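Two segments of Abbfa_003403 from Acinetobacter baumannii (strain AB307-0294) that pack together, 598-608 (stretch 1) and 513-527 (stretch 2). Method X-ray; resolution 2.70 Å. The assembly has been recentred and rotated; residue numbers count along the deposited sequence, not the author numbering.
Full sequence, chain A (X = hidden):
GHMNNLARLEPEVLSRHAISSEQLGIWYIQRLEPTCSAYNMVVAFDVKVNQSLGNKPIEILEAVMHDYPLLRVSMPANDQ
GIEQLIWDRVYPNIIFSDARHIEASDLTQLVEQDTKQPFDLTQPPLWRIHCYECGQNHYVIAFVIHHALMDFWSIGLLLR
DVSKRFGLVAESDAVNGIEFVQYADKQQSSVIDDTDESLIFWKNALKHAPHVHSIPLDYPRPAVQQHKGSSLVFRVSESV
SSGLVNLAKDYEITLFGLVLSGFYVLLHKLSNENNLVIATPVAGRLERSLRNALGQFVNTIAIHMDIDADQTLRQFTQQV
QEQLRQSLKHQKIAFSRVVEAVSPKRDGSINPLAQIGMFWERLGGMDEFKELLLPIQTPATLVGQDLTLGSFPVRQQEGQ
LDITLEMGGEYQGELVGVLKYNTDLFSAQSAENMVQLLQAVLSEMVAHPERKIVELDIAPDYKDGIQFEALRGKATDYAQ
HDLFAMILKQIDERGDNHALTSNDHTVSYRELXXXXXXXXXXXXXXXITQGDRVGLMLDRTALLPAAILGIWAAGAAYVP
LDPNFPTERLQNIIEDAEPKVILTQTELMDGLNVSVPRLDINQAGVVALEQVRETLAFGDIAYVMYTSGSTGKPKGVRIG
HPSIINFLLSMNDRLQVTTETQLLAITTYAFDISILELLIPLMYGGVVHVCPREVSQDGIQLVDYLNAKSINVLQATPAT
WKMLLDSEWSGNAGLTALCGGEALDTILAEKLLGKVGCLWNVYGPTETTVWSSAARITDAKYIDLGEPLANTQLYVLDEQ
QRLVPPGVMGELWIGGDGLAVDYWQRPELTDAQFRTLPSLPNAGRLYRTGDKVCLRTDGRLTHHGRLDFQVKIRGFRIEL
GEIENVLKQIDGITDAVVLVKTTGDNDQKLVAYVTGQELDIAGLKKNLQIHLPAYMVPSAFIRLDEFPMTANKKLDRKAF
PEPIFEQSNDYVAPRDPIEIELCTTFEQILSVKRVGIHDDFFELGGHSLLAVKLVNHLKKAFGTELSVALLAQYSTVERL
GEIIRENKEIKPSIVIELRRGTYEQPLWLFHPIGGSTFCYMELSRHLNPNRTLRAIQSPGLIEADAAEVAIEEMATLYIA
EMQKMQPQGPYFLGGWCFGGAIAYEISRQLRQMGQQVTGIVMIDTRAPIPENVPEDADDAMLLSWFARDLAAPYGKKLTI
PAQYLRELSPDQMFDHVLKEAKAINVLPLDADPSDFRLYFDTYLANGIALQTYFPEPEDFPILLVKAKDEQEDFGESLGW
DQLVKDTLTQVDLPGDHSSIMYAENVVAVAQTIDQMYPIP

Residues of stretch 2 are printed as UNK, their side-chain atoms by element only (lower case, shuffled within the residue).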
# COMPACT_ATOMS: atom_id res chain seq x y z
N ARG A 598 44.29 26.20 -27.99
CA ARG A 598 44.33 24.77 -27.73
C ARG A 598 45.79 24.33 -27.67
O ARG A 598 46.62 24.84 -28.41
CB ARG A 598 43.56 24.00 -28.81
CG ARG A 598 42.42 24.82 -29.41
CD ARG A 598 42.28 24.61 -30.92
NE ARG A 598 41.34 25.55 -31.53
CZ ARG A 598 40.12 25.24 -31.95
NH1 ARG A 598 39.67 23.99 -31.85
NH2 ARG A 598 39.35 26.18 -32.49
N LEU A 599 46.09 23.39 -26.77
CA LEU A 599 47.41 22.79 -26.66
C LEU A 599 47.35 21.27 -26.77
O LEU A 599 46.56 20.61 -26.09
CB LEU A 599 48.06 23.16 -25.34
CG LEU A 599 48.69 24.53 -25.24
CD1 LEU A 599 49.14 24.71 -23.81
CD2 LEU A 599 49.84 24.63 -26.19
N ASP A 600 48.20 20.71 -27.61
CA ASP A 600 48.27 19.27 -27.77
C ASP A 600 49.21 18.66 -26.73
O ASP A 600 50.41 18.90 -26.75
CB ASP A 600 48.74 18.92 -29.19
CG ASP A 600 48.81 17.42 -29.44
OD1 ASP A 600 48.41 16.64 -28.54
OD2 ASP A 600 49.26 17.03 -30.54
N ILE A 601 48.64 17.86 -25.84
CA ILE A 601 49.40 17.24 -24.75
C ILE A 601 50.48 16.26 -25.24
O ILE A 601 51.44 15.97 -24.52
CB ILE A 601 48.46 16.50 -23.77
CG1 ILE A 601 49.15 16.26 -22.43
CG2 ILE A 601 48.01 15.19 -24.35
CD1 ILE A 601 48.25 15.55 -21.44
N ASN A 602 50.33 15.76 -26.46
CA ASN A 602 51.33 14.86 -27.00
C ASN A 602 52.62 15.60 -27.35
O ASN A 602 53.68 14.99 -27.48
CB ASN A 602 50.80 14.13 -28.23
CG ASN A 602 49.62 13.21 -27.91
OD1 ASN A 602 49.65 12.47 -26.92
ND2 ASN A 602 48.58 13.27 -28.75
N GLN A 603 52.51 16.92 -27.51
CA GLN A 603 53.65 17.76 -27.88
C GLN A 603 54.46 18.13 -26.67
O GLN A 603 55.57 18.64 -26.79
CB GLN A 603 53.18 19.04 -28.58
CG GLN A 603 52.66 18.82 -29.97
CD GLN A 603 53.50 17.80 -30.70
OE1 GLN A 603 53.09 16.64 -30.85
NE2 GLN A 603 54.69 18.21 -31.14
N ALA A 604 53.89 17.89 -25.50
CA ALA A 604 54.60 18.12 -24.26
C ALA A 604 55.80 17.21 -24.19
O ALA A 604 55.68 16.00 -24.40
CB ALA A 604 53.68 17.88 -23.06
N GLY A 605 56.97 17.77 -23.92
CA GLY A 605 58.15 16.95 -23.76
C GLY A 605 57.99 15.95 -22.62
O GLY A 605 56.92 15.81 -22.00
N VAL A 606 59.06 15.22 -22.35
CA VAL A 606 59.19 14.57 -21.06
C VAL A 606 60.43 15.23 -20.45
O VAL A 606 61.40 15.55 -21.15
CB VAL A 606 59.27 13.02 -21.17
CG1 VAL A 606 59.84 12.42 -19.90
CG2 VAL A 606 57.89 12.43 -21.45
N VAL A 607 60.34 15.49 -19.16
CA VAL A 607 61.32 16.31 -18.47
C VAL A 607 61.66 15.62 -17.17
O VAL A 607 60.76 15.12 -16.49
CB VAL A 607 60.76 17.72 -18.20
CG1 VAL A 607 61.67 18.49 -17.28
CG2 VAL A 607 60.55 18.47 -19.50
N ALA A 608 62.94 15.55 -16.82
CA ALA A 608 63.29 14.89 -15.57
C ALA A 608 62.76 15.73 -14.43
O ALA A 608 62.82 16.96 -14.46
CB ALA A 608 64.79 14.70 -15.46
N UNK A 513 56.29 10.54 -12.95
CA UNK A 513 56.93 11.75 -12.48
C UNK A 513 57.47 12.56 -13.64
O UNK A 513 57.36 13.79 -13.67
N UNK A 514 58.04 11.86 -14.62
CA UNK A 514 58.53 12.50 -15.82
C UNK A 514 57.41 13.18 -16.62
O UNK A 514 57.61 14.27 -17.16
o UNK A 514 60.77 9.28 -17.65
c UNK A 514 61.39 10.12 -17.00
n UNK A 514 62.72 10.13 -16.93
c UNK A 514 59.27 11.48 -16.69
c UNK A 514 60.68 11.21 -16.21
N UNK A 515 56.24 12.55 -16.70
CA UNK A 515 55.09 13.16 -17.36
C UNK A 515 54.51 14.35 -16.58
O UNK A 515 54.08 15.32 -17.21
c UNK A 515 54.61 9.37 -19.84
c UNK A 515 54.19 11.25 -18.77
c UNK A 515 54.17 11.51 -20.10
n UNK A 515 54.43 10.32 -20.74
c UNK A 515 53.97 12.14 -17.59
n UNK A 515 54.46 9.91 -18.64
N UNK A 516 54.44 14.26 -15.24
CA UNK A 516 54.00 15.40 -14.43
C UNK A 516 54.83 16.62 -14.82
O UNK A 516 54.31 17.69 -15.13
c UNK A 516 54.17 15.19 -12.87
c UNK A 516 53.61 13.86 -12.37
c UNK A 516 53.56 16.35 -12.09
c UNK A 516 52.17 13.72 -12.50
N UNK A 517 56.15 16.42 -14.80
CA UNK A 517 57.13 17.47 -15.00
C UNK A 517 57.02 18.06 -16.41
O UNK A 517 57.00 19.28 -16.58
c UNK A 517 58.51 16.92 -14.75
N UNK A 518 56.93 17.18 -17.41
CA UNK A 518 56.89 17.60 -18.79
C UNK A 518 55.62 18.34 -19.17
O UNK A 518 55.64 19.24 -20.02
N UNK A 519 54.51 17.97 -18.53
CA UNK A 519 53.24 18.62 -18.80
C UNK A 519 53.19 19.95 -18.05
O UNK A 519 52.64 20.94 -18.54
c UNK A 519 50.89 15.57 -19.00
c UNK A 519 50.73 18.46 -18.51
c UNK A 519 52.04 16.49 -19.30
c UNK A 519 52.07 17.72 -18.40
N UNK A 520 53.79 19.99 -16.87
CA UNK A 520 53.85 21.24 -16.13
C UNK A 520 54.67 22.26 -16.91
O UNK A 520 54.27 23.41 -17.08
c UNK A 520 54.43 21.02 -14.75
N UNK A 521 55.81 21.81 -17.42
CA UNK A 521 56.70 22.70 -18.14
C UNK A 521 56.12 23.11 -19.49
O UNK A 521 56.27 24.26 -19.90
c UNK A 521 58.07 22.04 -18.32
o UNK A 521 59.91 25.14 -19.15
c UNK A 521 59.37 24.27 -18.43
o UNK A 521 59.05 24.47 -17.24
c UNK A 521 59.10 22.90 -19.07
N UNK A 522 55.45 22.20 -20.18
CA UNK A 522 54.77 22.57 -21.41
C UNK A 522 53.78 23.72 -21.17
O UNK A 522 53.73 24.69 -21.95
o UNK A 522 52.29 21.78 -27.37
c UNK A 522 52.69 21.67 -26.06
c UNK A 522 53.56 21.50 -23.41
c UNK A 522 54.01 21.87 -25.75
c UNK A 522 52.22 21.27 -23.74
c UNK A 522 54.44 21.78 -24.44
c UNK A 522 51.78 21.37 -25.06
c UNK A 522 54.05 21.36 -21.98
N UNK A 523 53.01 23.62 -20.09
CA UNK A 523 52.01 24.63 -19.78
C UNK A 523 52.66 25.97 -19.39
O UNK A 523 52.26 27.03 -19.87
c UNK A 523 51.08 24.13 -18.67
c UNK A 523 49.47 22.38 -17.74
c UNK A 523 50.15 22.95 -19.00
c UNK A 523 49.10 23.38 -20.01
N UNK A 524 53.66 25.92 -18.52
CA UNK A 524 54.35 27.14 -18.12
C UNK A 524 54.95 27.82 -19.35
O UNK A 524 54.86 29.04 -19.53
c UNK A 524 55.44 26.82 -17.09
n UNK A 524 59.02 29.62 -17.30
c UNK A 524 57.42 27.80 -15.90
n UNK A 524 59.83 27.96 -18.66
c UNK A 524 56.04 28.07 -16.43
n UNK A 524 58.31 27.45 -17.00
c UNK A 524 59.05 28.34 -17.66
N UNK A 525 55.56 27.00 -20.21
CA UNK A 525 56.32 27.52 -21.34
C UNK A 525 55.39 28.14 -22.38
O UNK A 525 55.85 28.85 -23.27
c UNK A 525 57.15 26.41 -21.97
N UNK A 526 54.09 27.88 -22.26
CA UNK A 526 53.12 28.42 -23.18
C UNK A 526 52.06 29.26 -22.50
O UNK A 526 50.93 29.35 -22.98
c UNK A 526 55.00 24.98 -25.17
c UNK A 526 52.48 27.30 -23.98
c UNK A 526 54.05 26.79 -25.97
c UNK A 526 53.48 26.54 -24.78
n UNK A 526 54.12 25.42 -24.28
n UNK A 526 54.98 25.80 -26.20
N UNK A 527 52.42 29.86 -21.37
CA UNK A 527 51.66 30.97 -20.84
C UNK A 527 50.85 30.69 -19.59
O UNK A 527 50.25 31.60 -19.05

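Position 513 has no side-chain atoms and lies beyond the reach of stretch 1; it is Gly-513. Position 514 carries three carbons, the third bearing one oxygen and one nitrogen, a carboxamide on a two-carbon stem, with its CB 3.4 Å from CG1 of Val-606: Gln-514. At 515, one carbon leads to a five-membered ring of three carbons and two nitrogens. CA-to-CB points away, but the ring returns to the contact, a ring carbon lying 4.1 Å from Val-606 CG2, and the residue is His-515. Position 516 has four carbons, forked at the first with one arm two carbons long, and faces away; it is Ile-516.

A single carbon at 517 points toward stretch 1, its CB 3.4 Å from Val-607 O: Ala-517. Position 518 has none, and its CA lies 3.7 Å from Gly-605 O and 3.8 Å from Val-607 CG2. A CB here would fall 2.4 Å from Gly-605 O, a clash, so the bare backbone of Gly-518 suits this close passage. Position 519 repeats the four-carbon pattern forked at the first, and its longer arm ends 3.6 Å from Ile-601 CD1; this is Ile-519. One carbon, out of reach, makes 520 Ala-520.

Position 521 has three carbons, the third carrying two oxygens, and its end leads away: Glu-521. At 522 one carbon precedes a six-carbon ring bearing an oxygen, which lies 3.1 Å from Gln-603 CB; Ala-604 CA packs over one ring face. This is Tyr-522. Position 523 has four carbons, forked at the second, with one tip 4.0 Å from Leu-599 CD1: Leu-523. Position 524 has three carbons, a nitrogen and a carbon with two more nitrogens: Arg-524, whose NH2 forms a salt bridge with Glu-521 OE2 at 2.9 Å. The lone carbon of 525 is that of Ala-525. At 526, one carbon, the CB, 4.2 Å from Leu-599 CD1, leads to a five-membered ring with two nitrogens: His-526, whose ND1 donates a very short 2.5 Å hydrogen bond to Tyr-522 O. Position 527 lacks a side chain; its phi of 108° would jam a CB against the preceding carbonyl, as befits Gly-527.

The contact buries 765 Å² without a clear hydrogen bond across it, and so rests on shape and apolar packing. Tyr-522 contributes the largest covered area, with Leu-599 and Ala-604 against its ring, while Gly-518 lets the loop come close, with Gly-518 CA 4.4 Å from Val-606 CA.

Stretch 2, residues 513-527: GQHIAGIAEYLRAHG
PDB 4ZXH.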